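Local structure of serine repeat antigen 5 (Plasmodium falciparum, 6X42) at residues A78-N83 with E107-L112; V221-Y226 with N269-V274; A82-G87 with Q128-E133. The protein belongs to the papain family of cysteine proteases and is probably a pseudoenzyme of the malaria parasite, lacking the usual catalytic nucleophile. All coordinates share one frame; numbering follows the deposited sequence.

Contact 1. Residues A78-N83 with E107-L112; sequences ALYVAN and EDYGFL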
loop_
_atom_site.group_PDB
_atom_site.type_symbol
_atom_site.label_atom_id
_atom_site.label_comp_id
_atom_site.label_asym_id
_atom_site.label_seq_id
_atom_site.Cartn_x
_atom_site.Cartn_y
_atom_site.Cartn_z
ATOM N N ALA A 78 -4.373 2.809 12.423
ATOM C CA ALA A 78 -5.435 2.688 11.432
ATOM C C ALA A 78 -6.782 3.062 12.034
ATOM O O ALA A 78 -7.655 3.597 11.346
ATOM C CB ALA A 78 -5.512 1.260 10.901
ATOM N N LEU A 79 -6.987 2.737 13.313
ATOM C CA LEU A 79 -8.288 2.979 13.940
ATOM C C LEU A 79 -8.596 4.469 14.045
ATOM O O LEU A 79 -9.747 4.887 13.873
ATOM C CB LEU A 79 -8.332 2.304 15.307
ATOM C CG LEU A 79 -9.719 2.168 15.942
ATOM C CD1 LEU A 79 -10.610 1.261 15.101
ATOM C CD2 LEU A 79 -9.604 1.641 17.378
ATOM N N TYR A 80 -7.575 5.296 14.293
ATOM C CA TYR A 80 -7.802 6.735 14.327
ATOM C C TYR A 80 -8.304 7.237 12.980
ATOM O O TYR A 80 -9.253 8.028 12.907
ATOM C CB TYR A 80 -6.527 7.470 14.736
ATOM C CG TYR A 80 -6.771 8.930 15.060
ATOM C CD1 TYR A 80 -7.181 9.326 16.319
ATOM C CD2 TYR A 80 -6.633 9.906 14.084
ATOM C CE1 TYR A 80 -7.429 10.662 16.611
ATOM C CE2 TYR A 80 -6.870 11.241 14.368
ATOM C CZ TYR A 80 -7.278 11.614 15.627
ATOM O OH TYR A 80 -7.529 12.948 15.917
ATOM N N VAL A 81 -7.669 6.783 11.896
ATOM C CA VAL A 81 -8.073 7.192 10.559
ATOM C C VAL A 81 -9.470 6.684 10.237
ATOM O O VAL A 81 -10.256 7.373 9.578
ATOM C CB VAL A 81 -7.025 6.755 9.521
ATOM C CG1 VAL A 81 -7.465 7.124 8.118
ATOM C CG2 VAL A 81 -5.668 7.355 9.878
ATOM N N ALA A 82 -9.810 5.473 10.680
ATOM C CA ALA A 82 -11.147 4.958 10.422
ATOM C C ALA A 82 -12.213 5.809 11.091
ATOM O O ALA A 82 -13.297 6.001 10.541
ATOM C CB ALA A 82 -11.268 3.536 10.964
ATOM N N ASN A 83 -11.939 6.295 12.294
ATOM C CA ASN A 83 -12.991 6.825 13.147
ATOM C C ASN A 83 -13.080 8.338 13.154
ATOM O O ASN A 83 -14.072 8.868 13.651
ATOM C CB ASN A 83 -12.807 6.301 14.573
ATOM C CG ASN A 83 -13.066 4.814 14.655
ATOM O OD1 ASN A 83 -13.639 4.223 13.726
ATOM N ND2 ASN A 83 -12.681 4.196 15.764
ATOM N N GLU A 107 -5.331 15.888 6.020
ATOM C CA GLU A 107 -5.422 17.341 5.867
ATOM C C GLU A 107 -6.341 17.942 6.919
ATOM O O GLU A 107 -6.063 19.020 7.460
ATOM C CB GLU A 107 -5.957 17.686 4.478
ATOM C CG GLU A 107 -5.158 17.100 3.316
ATOM C CD GLU A 107 -4.126 18.051 2.748
ATOM O OE1 GLU A 107 -3.863 19.089 3.378
ATOM O OE2 GLU A 107 -3.593 17.764 1.659
ATOM N N ASP A 108 -7.456 17.268 7.206
ATOM C CA ASP A 108 -8.465 17.832 8.093
ATOM C C ASP A 108 -8.053 17.758 9.559
ATOM O O ASP A 108 -8.445 18.625 10.349
ATOM C CB ASP A 108 -9.800 17.094 7.911
ATOM C CG ASP A 108 -10.455 17.370 6.561
ATOM O OD1 ASP A 108 -11.359 16.606 6.160
ATOM O OD2 ASP A 108 -10.067 18.356 5.898
ATOM N N TYR A 109 -7.288 16.737 9.945
ATOM C CA TYR A 109 -6.963 16.509 11.349
ATOM C C TYR A 109 -5.524 16.849 11.714
ATOM O O TYR A 109 -5.272 17.239 12.855
ATOM C CB TYR A 109 -7.301 15.059 11.746
ATOM C CG TYR A 109 -8.799 14.864 11.890
ATOM C CD1 TYR A 109 -9.612 14.683 10.772
ATOM C CD2 TYR A 109 -9.411 14.932 13.144
ATOM C CE1 TYR A 109 -10.979 14.548 10.900
ATOM C CE2 TYR A 109 -10.777 14.790 13.279
ATOM C CZ TYR A 109 -11.551 14.608 12.155
ATOM O OH TYR A 109 -12.909 14.470 12.283
ATOM N N GLY A 110 -4.580 16.755 10.779
ATOM C CA GLY A 110 -3.204 17.132 11.070
ATOM C C GLY A 110 -2.473 16.223 12.033
ATOM O O GLY A 110 -1.329 16.517 12.398
ATOM N N PHE A 111 -3.081 15.116 12.448
ATOM C CA PHE A 111 -2.510 14.265 13.485
ATOM C C PHE A 111 -2.677 12.815 13.075
ATOM O O PHE A 111 -3.784 12.383 12.737
ATOM C CB PHE A 111 -3.227 14.520 14.817
ATOM C CG PHE A 111 -2.389 14.235 16.036
ATOM C CD1 PHE A 111 -1.791 15.268 16.742
ATOM C CD2 PHE A 111 -2.207 12.932 16.479
ATOM C CE1 PHE A 111 -1.024 15.008 17.874
ATOM C CE2 PHE A 111 -1.439 12.662 17.606
ATOM C CZ PHE A 111 -0.848 13.703 18.304
ATOM N N LEU A 112 -1.581 12.069 13.093
ATOM C CA LEU A 112 -1.618 10.620 12.923
ATOM C C LEU A 112 -1.045 10.040 14.198
ATOM O O LEU A 112 0.186 10.040 14.384
ATOM C CB LEU A 112 -0.807 10.151 11.719
ATOM C CG LEU A 112 -1.427 10.512 10.379
ATOM C CD1 LEU A 112 -0.433 10.156 9.293
ATOM C CD2 LEU A 112 -2.777 9.818 10.189
#

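Contact 2. Residues V221-Y226 with N269-V274; sequences VNIVGY and NFIHSV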
loop_
_atom_site.group_PDB
_atom_site.type_symbol
_atom_site.label_atom_id
_atom_site.label_comp_id
_atom_site.label_asym_id
_atom_site.label_seq_id
_atom_site.Cartn_x
_atom_site.Cartn_y
_atom_site.Cartn_z
ATOM N N VAL A 221 -3.751 -3.141 -1.361
ATOM C CA VAL A 221 -2.573 -3.858 -0.908
ATOM C C VAL A 221 -1.365 -2.965 -1.192
ATOM O O VAL A 221 -1.522 -1.820 -1.597
ATOM C CB VAL A 221 -2.450 -5.235 -1.587
ATOM C CG1 VAL A 221 -3.605 -6.141 -1.172
ATOM C CG2 VAL A 221 -2.392 -5.086 -3.106
ATOM N N ASN A 222 -0.148 -3.462 -0.944
ATOM C CA ASN A 222 1.048 -2.697 -1.293
ATOM C C ASN A 222 1.971 -3.567 -2.123
ATOM O O ASN A 222 2.227 -4.722 -1.775
ATOM C CB ASN A 222 1.798 -2.214 -0.053
ATOM C CG ASN A 222 0.963 -1.289 0.803
ATOM O OD1 ASN A 222 0.315 -1.728 1.757
ATOM N ND2 ASN A 222 0.939 -0.003 0.442
ATOM N N ILE A 223 2.529 -2.995 -3.188
ATOM C CA ILE A 223 3.670 -3.613 -3.856
ATOM C C ILE A 223 4.918 -3.135 -3.141
ATOM O O ILE A 223 5.109 -1.926 -2.950
ATOM C CB ILE A 223 3.698 -3.297 -5.356
ATOM C CG1 ILE A 223 2.481 -3.897 -6.055
ATOM C CG2 ILE A 223 4.994 -3.822 -5.970
ATOM C CD1 ILE A 223 2.304 -3.417 -7.491
ATOM N N VAL A 224 5.737 -4.086 -2.695
ATOM C CA VAL A 224 6.884 -3.805 -1.837
ATOM C C VAL A 224 8.201 -4.289 -2.403
ATOM O O VAL A 224 9.246 -4.038 -1.790
ATOM C CB VAL A 224 6.666 -4.347 -0.407
ATOM C CG1 VAL A 224 5.371 -3.800 0.164
ATOM C CG2 VAL A 224 6.687 -5.876 -0.355
ATOM N N GLY A 225 8.184 -4.997 -3.517
ATOM C CA GLY A 225 9.398 -5.532 -4.101
ATOM C C GLY A 225 9.042 -6.273 -5.371
ATOM O O GLY A 225 7.897 -6.233 -5.843
ATOM N N TYR A 226 10.046 -6.946 -5.926
ATOM C CA TYR A 226 9.918 -7.556 -7.244
ATOM C C TYR A 226 11.183 -8.358 -7.537
ATOM O O TYR A 226 12.229 -8.181 -6.901
ATOM C CB TYR A 226 9.705 -6.516 -8.353
ATOM C CG TYR A 226 10.656 -5.346 -8.273
ATOM C CD1 TYR A 226 10.269 -4.164 -7.651
ATOM C CD2 TYR A 226 11.939 -5.419 -8.817
ATOM C CE1 TYR A 226 11.128 -3.091 -7.566
ATOM C CE2 TYR A 226 12.788 -4.347 -8.751
ATOM C CZ TYR A 226 12.374 -3.188 -8.110
ATOM O OH TYR A 226 13.198 -2.099 -7.991
ATOM N N ASN A 269 -4.986 -6.837 -16.212
ATOM C CA ASN A 269 -3.885 -7.215 -15.343
ATOM C C ASN A 269 -4.385 -7.419 -13.917
ATOM O O ASN A 269 -5.322 -6.760 -13.467
ATOM C CB ASN A 269 -2.806 -6.137 -15.339
ATOM C CG ASN A 269 -1.477 -6.635 -14.800
ATOM O OD1 ASN A 269 -1.185 -6.540 -13.590
ATOM N ND2 ASN A 269 -0.667 -7.176 -15.676
ATOM N N PHE A 270 -3.719 -8.326 -13.189
ATOM C CA PHE A 270 -4.032 -8.542 -11.778
ATOM C C PHE A 270 -3.933 -7.255 -10.946
ATOM O O PHE A 270 -4.745 -7.030 -10.031
ATOM C CB PHE A 270 -3.104 -9.637 -11.211
ATOM C CG PHE A 270 -3.246 -9.827 -9.738
ATOM C CD1 PHE A 270 -4.275 -10.579 -9.219
ATOM C CD2 PHE A 270 -2.353 -9.242 -8.870
ATOM C CE1 PHE A 270 -4.406 -10.726 -7.841
ATOM C CE2 PHE A 270 -2.481 -9.384 -7.506
ATOM C CZ PHE A 270 -3.508 -10.128 -6.981
ATOM N N ILE A 271 -2.974 -6.389 -11.251
ATOM C CA ILE A 271 -2.870 -5.091 -10.597
ATOM C C ILE A 271 -3.761 -4.129 -11.375
ATOM O O ILE A 271 -3.473 -3.782 -12.514
ATOM C CB ILE A 271 -1.420 -4.583 -10.564
ATOM C CG1 ILE A 271 -0.493 -5.569 -9.831
ATOM C CG2 ILE A 271 -1.384 -3.196 -9.971
ATOM C CD1 ILE A 271 -0.831 -5.827 -8.380
ATOM N N HIS A 272 -4.844 -3.672 -10.757
ATOM C CA HIS A 272 -5.748 -2.737 -11.413
ATOM C C HIS A 272 -5.122 -1.358 -11.550
ATOM O O HIS A 272 -5.226 -0.707 -12.603
ATOM C CB HIS A 272 -7.050 -2.667 -10.607
ATOM C CG HIS A 272 -8.029 -1.692 -11.161
ATOM N ND1 HIS A 272 -7.997 -0.350 -10.844
ATOM C CD2 HIS A 272 -9.029 -1.854 -12.058
ATOM C CE1 HIS A 272 -8.940 0.272 -11.532
ATOM N NE2 HIS A 272 -9.588 -0.621 -12.265
ATOM N N SER A 273 -4.504 -0.880 -10.484
ATOM C CA SER A 273 -4.027 0.482 -10.408
ATOM C C SER A 273 -3.062 0.584 -9.245
ATOM O O SER A 273 -3.056 -0.254 -8.336
ATOM C CB SER A 273 -5.194 1.460 -10.265
ATOM O OG SER A 273 -6.087 1.082 -9.242
ATOM N N VAL A 274 -2.257 1.641 -9.284
ATOM C CA VAL A 274 -1.376 1.988 -8.182
ATOM C C VAL A 274 -1.550 3.456 -7.836
ATOM O O VAL A 274 -1.878 4.280 -8.697
ATOM C CB VAL A 274 0.100 1.656 -8.486
ATOM C CG1 VAL A 274 0.325 0.152 -8.680
ATOM C CG2 VAL A 274 0.622 2.393 -9.683
#

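Contact 3. Residues A82-G87 with Q128-E133; sequences ANCYKG and QCPKVE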
loop_
_atom_site.group_PDB
_atom_site.type_symbol
_atom_site.label_atom_id
_atom_site.label_comp_id
_atom_site.label_asym_id
_atom_site.label_seq_id
_atom_site.Cartn_x
_atom_site.Cartn_y
_atom_site.Cartn_z
ATOM N N ALA A 82 -9.810 5.473 10.680
ATOM C CA ALA A 82 -11.147 4.958 10.422
ATOM C C ALA A 82 -12.213 5.809 11.091
ATOM O O ALA A 82 -13.297 6.001 10.541
ATOM C CB ALA A 82 -11.268 3.536 10.964
ATOM N N ASN A 83 -11.939 6.295 12.294
ATOM C CA ASN A 83 -12.991 6.825 13.147
ATOM C C ASN A 83 -13.080 8.338 13.154
ATOM O O ASN A 83 -14.072 8.868 13.651
ATOM C CB ASN A 83 -12.807 6.301 14.573
ATOM C CG ASN A 83 -13.066 4.814 14.655
ATOM O OD1 ASN A 83 -13.639 4.223 13.726
ATOM N ND2 ASN A 83 -12.681 4.196 15.764
ATOM N N CYS A 84 -12.088 9.034 12.628
ATOM C CA CYS A 84 -12.005 10.489 12.707
ATOM C C CYS A 84 -12.186 11.051 11.301
ATOM O O CYS A 84 -11.310 10.892 10.443
ATOM C CB CYS A 84 -10.667 10.895 13.314
ATOM S SG CYS A 84 -10.460 10.191 14.963
ATOM N N TYR A 85 -13.321 11.700 11.065
ATOM C CA TYR A 85 -13.635 12.271 9.765
ATOM C C TYR A 85 -14.665 13.380 9.950
ATOM O O TYR A 85 -15.419 13.392 10.925
ATOM C CB TYR A 85 -14.151 11.191 8.808
ATOM C CG TYR A 85 -15.364 10.432 9.313
ATOM C CD1 TYR A 85 -16.643 10.943 9.133
ATOM C CD2 TYR A 85 -15.228 9.205 9.959
ATOM C CE1 TYR A 85 -17.758 10.273 9.572
ATOM C CE2 TYR A 85 -16.343 8.514 10.404
ATOM C CZ TYR A 85 -17.610 9.057 10.204
ATOM O OH TYR A 85 -18.746 8.408 10.639
ATOM N N LYS A 86 -14.676 14.322 9.016
ATOM C CA LYS A 86 -15.672 15.385 8.991
ATOM C C LYS A 86 -16.887 14.953 8.162
ATOM O O LYS A 86 -16.802 14.080 7.299
ATOM C CB LYS A 86 -15.049 16.654 8.398
ATOM C CG LYS A 86 -13.887 17.209 9.212
ATOM N N GLY A 87 -18.036 15.563 8.441
ATOM C CA GLY A 87 -19.209 15.405 7.581
ATOM C C GLY A 87 -20.194 14.356 8.066
ATOM O O GLY A 87 -20.177 13.953 9.234
ATOM N N GLN A 128 -16.654 6.449 18.285
ATOM C CA GLN A 128 -16.371 7.878 18.297
ATOM C C GLN A 128 -14.872 8.136 18.193
ATOM O O GLN A 128 -14.055 7.427 18.778
ATOM C CB GLN A 128 -16.915 8.480 19.592
ATOM C CG GLN A 128 -16.621 9.950 19.755
ATOM C CD GLN A 128 -16.848 10.416 21.164
ATOM O OE1 GLN A 128 -17.961 10.315 21.675
ATOM N NE2 GLN A 128 -15.800 10.948 21.802
ATOM N N CYS A 129 -14.515 9.162 17.436
ATOM C CA CYS A 129 -13.124 9.578 17.320
ATOM C C CYS A 129 -12.584 9.939 18.701
ATOM O O CYS A 129 -13.199 10.749 19.405
ATOM C CB CYS A 129 -13.062 10.797 16.399
ATOM S SG CYS A 129 -11.419 11.507 16.161
ATOM N N PRO A 130 -11.459 9.363 19.123
ATOM C CA PRO A 130 -10.940 9.629 20.468
ATOM C C PRO A 130 -10.256 10.982 20.562
ATOM O O PRO A 130 -9.735 11.517 19.580
ATOM C CB PRO A 130 -9.919 8.501 20.675
ATOM C CG PRO A 130 -9.389 8.277 19.305
ATOM C CD PRO A 130 -10.606 8.409 18.399
ATOM N N LYS A 131 -10.267 11.523 21.778
ATOM C CA LYS A 131 -9.478 12.707 22.079
ATOM C C LYS A 131 -7.998 12.373 21.976
ATOM O O LYS A 131 -7.554 11.313 22.427
ATOM C CB LYS A 131 -9.753 13.176 23.509
ATOM C CG LYS A 131 -8.555 13.931 24.148
ATOM C CD LYS A 131 -8.890 14.713 25.402
ATOM C CE LYS A 131 -7.639 15.395 25.962
ATOM N NZ LYS A 131 -7.890 16.011 27.277
ATOM N N VAL A 132 -7.226 13.283 21.397
ATOM C CA VAL A 132 -5.781 13.102 21.349
ATOM C C VAL A 132 -5.225 13.436 22.725
ATOM O O VAL A 132 -5.417 14.542 23.229
ATOM C CB VAL A 132 -5.149 13.969 20.255
ATOM C CG1 VAL A 132 -3.626 13.969 20.383
ATOM C CG2 VAL A 132 -5.582 13.454 18.888
ATOM N N GLU A 133 -4.572 12.463 23.352
ATOM C CA GLU A 133 -4.031 12.651 24.688
ATOM C C GLU A 133 -2.648 13.308 24.627
ATOM O O GLU A 133 -1.938 13.256 23.614
ATOM C CB GLU A 133 -3.959 11.312 25.434
ATOM C CG GLU A 133 -5.273 10.521 25.481
ATOM C CD GLU A 133 -6.295 11.065 26.477
ATOM O OE1 GLU A 133 -5.944 11.907 27.333
ATOM O OE2 GLU A 133 -7.465 10.637 26.401
#

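Contact 1. Residues A78-N83 with E107-L112
Tyr80 and Val81 bring helix 78-83, in the largely helical domain of the papain fold, against the end of helix 99-109 and the turn that follows it. The Tyr80 ring is swung across the gap because CG lies anti to the backbone N (chi1 -168°), and its CE2 flank and its hydroxyl find different partners. CE2 comes 3.7 Å from Phe111 O, which meets the ring obliquely, while the phenol OH slants onto Tyr109 at CD2, 3.9 Å away. Neither approach is a hydrogen bond; both are van der Waals contacts. Gly110, with positive phi (69°), takes the chain out of helix 99-109 and turns it back, so that the Phe111 carbonyl meets Tyr80 and Leu112 can pack inward. Asn138 holds both sides of this turn, accepting from Leu112 N through OD1 and donating to Gly110 O through ND2. Leu112 begins with its CB directed away from helix 78-83, yet its branch returns: CG stands beside the backbone N (chi1 -71°), which carries one methyl back to Val81. Phe102 and Ile105 of helix 99-109 also touch the valine. The two aliphatic side chains meet obliquely through single methyls, Val81 CG2 and Leu112 CD2, 3.8 Å apart.

Contact 2. Residues V221-Y226 with N269-V274
The interior of the beta-rich domain of the papain fold holds this contact, in which Ile223 meets Ile271 and Val274 across an intervening strand. Strands 219-230 and 273-280 each pair antiparallel with strand 189-193, which explains why no hydrogen bond joins the two segments directly and only side chains span the gap. The isoleucines reach for each other tip to tip, with 4.1 Å between Ile223 CD1 and Ile271 CD1. Both place CG1 beside the backbone N, but Ile223 then runs extended (chi2 170°) whereas Ile271 folds at chi2. The same Ile223 CD1 also lies 4.3 Å from Val274 CG1, so one methyl serves two partners. Val189 touches both Ile223 and Val274, and Ile179 of helix 172-186 touches Val274. Asn269 forms an Asx turn: its OD1 accepts from Ile271 N at 2.9 Å, the donor tilted 19° from the carbonyl plane. Farther along, Ser273 OG sits at the edge of the His272 ring, in its plane, 2.9 Å from His272 ND1 in a nearly straight hydrogen bond. Cohesion between the segments is thus purely apolar and has no fixed direction, while the Asx turn engages the backbone N of Ile271.

Contact 3. Residues A82-G87 with Q128-E133
Cys84, the first residue beyond helix 78-83, is joined to Cys129 by a disulfide that ties the end of this helix to the irregular chain 128-133 in the helical domain of the papain fold. Starting from Cys84, CB already lies 3.9 Å from Cys129 CB and 3.0 Å from Cys129 SG, the usual spacing across one sulfur. CB leads to an SG placed beside the backbone N (chi1 -59°), where it makes the 2.0 Å bond to Cys129 SG. Cys84 SG also touches the Pro130 ring at CD, 3.9 Å away. Cys129 differs, its SG anti to the backbone N, and the bridge twists in the right-handed sense with chi3 of 97°, near the relaxed right angle. The two CA atoms are brought within 4.8 Å. Just before the bridge, Asn83 O faces Cys129 CB at 3.5 Å, a packing approach. The Asn83 amide is occupied elsewhere, ND2 donating to Tyr118 OH; bonds from OD1 to Gly126 N and from ND2 to Lys124 O tie Asn83 to the loop that leads to Cys129. With no hydrogen bond between the two segments, their direct union rests on the sulfur-sulfur bond, a covalent link that fixes the spacing of the two chains where non-covalent contact is slight.

How the contacts relate
Contacts 1 and 3 both use helix 78-83, sharing Ala82 and Asn83, with centres about 7 Å apart in the helical domain; contact 2 belongs to the beta-rich domain, its centre about 25 Å from that of contact 1 and about 30 Å from that of contact 3. Contact 2 is closest to the middle of the chain and wholly buried, built of aliphatic methyls. Contact 1, farther out, is still mainly buried but mixes methyls with aromatic rings and a backbone carbonyl. Contact 3, the most peripheral and only partly buried, is built round a covalent bridge. The two neighbours pack directly on each other: Val132 lies against Phe111 and Tyr80, and the Tyr109 hydroxyl adjoins the backbone at Cys84 and Tyr85.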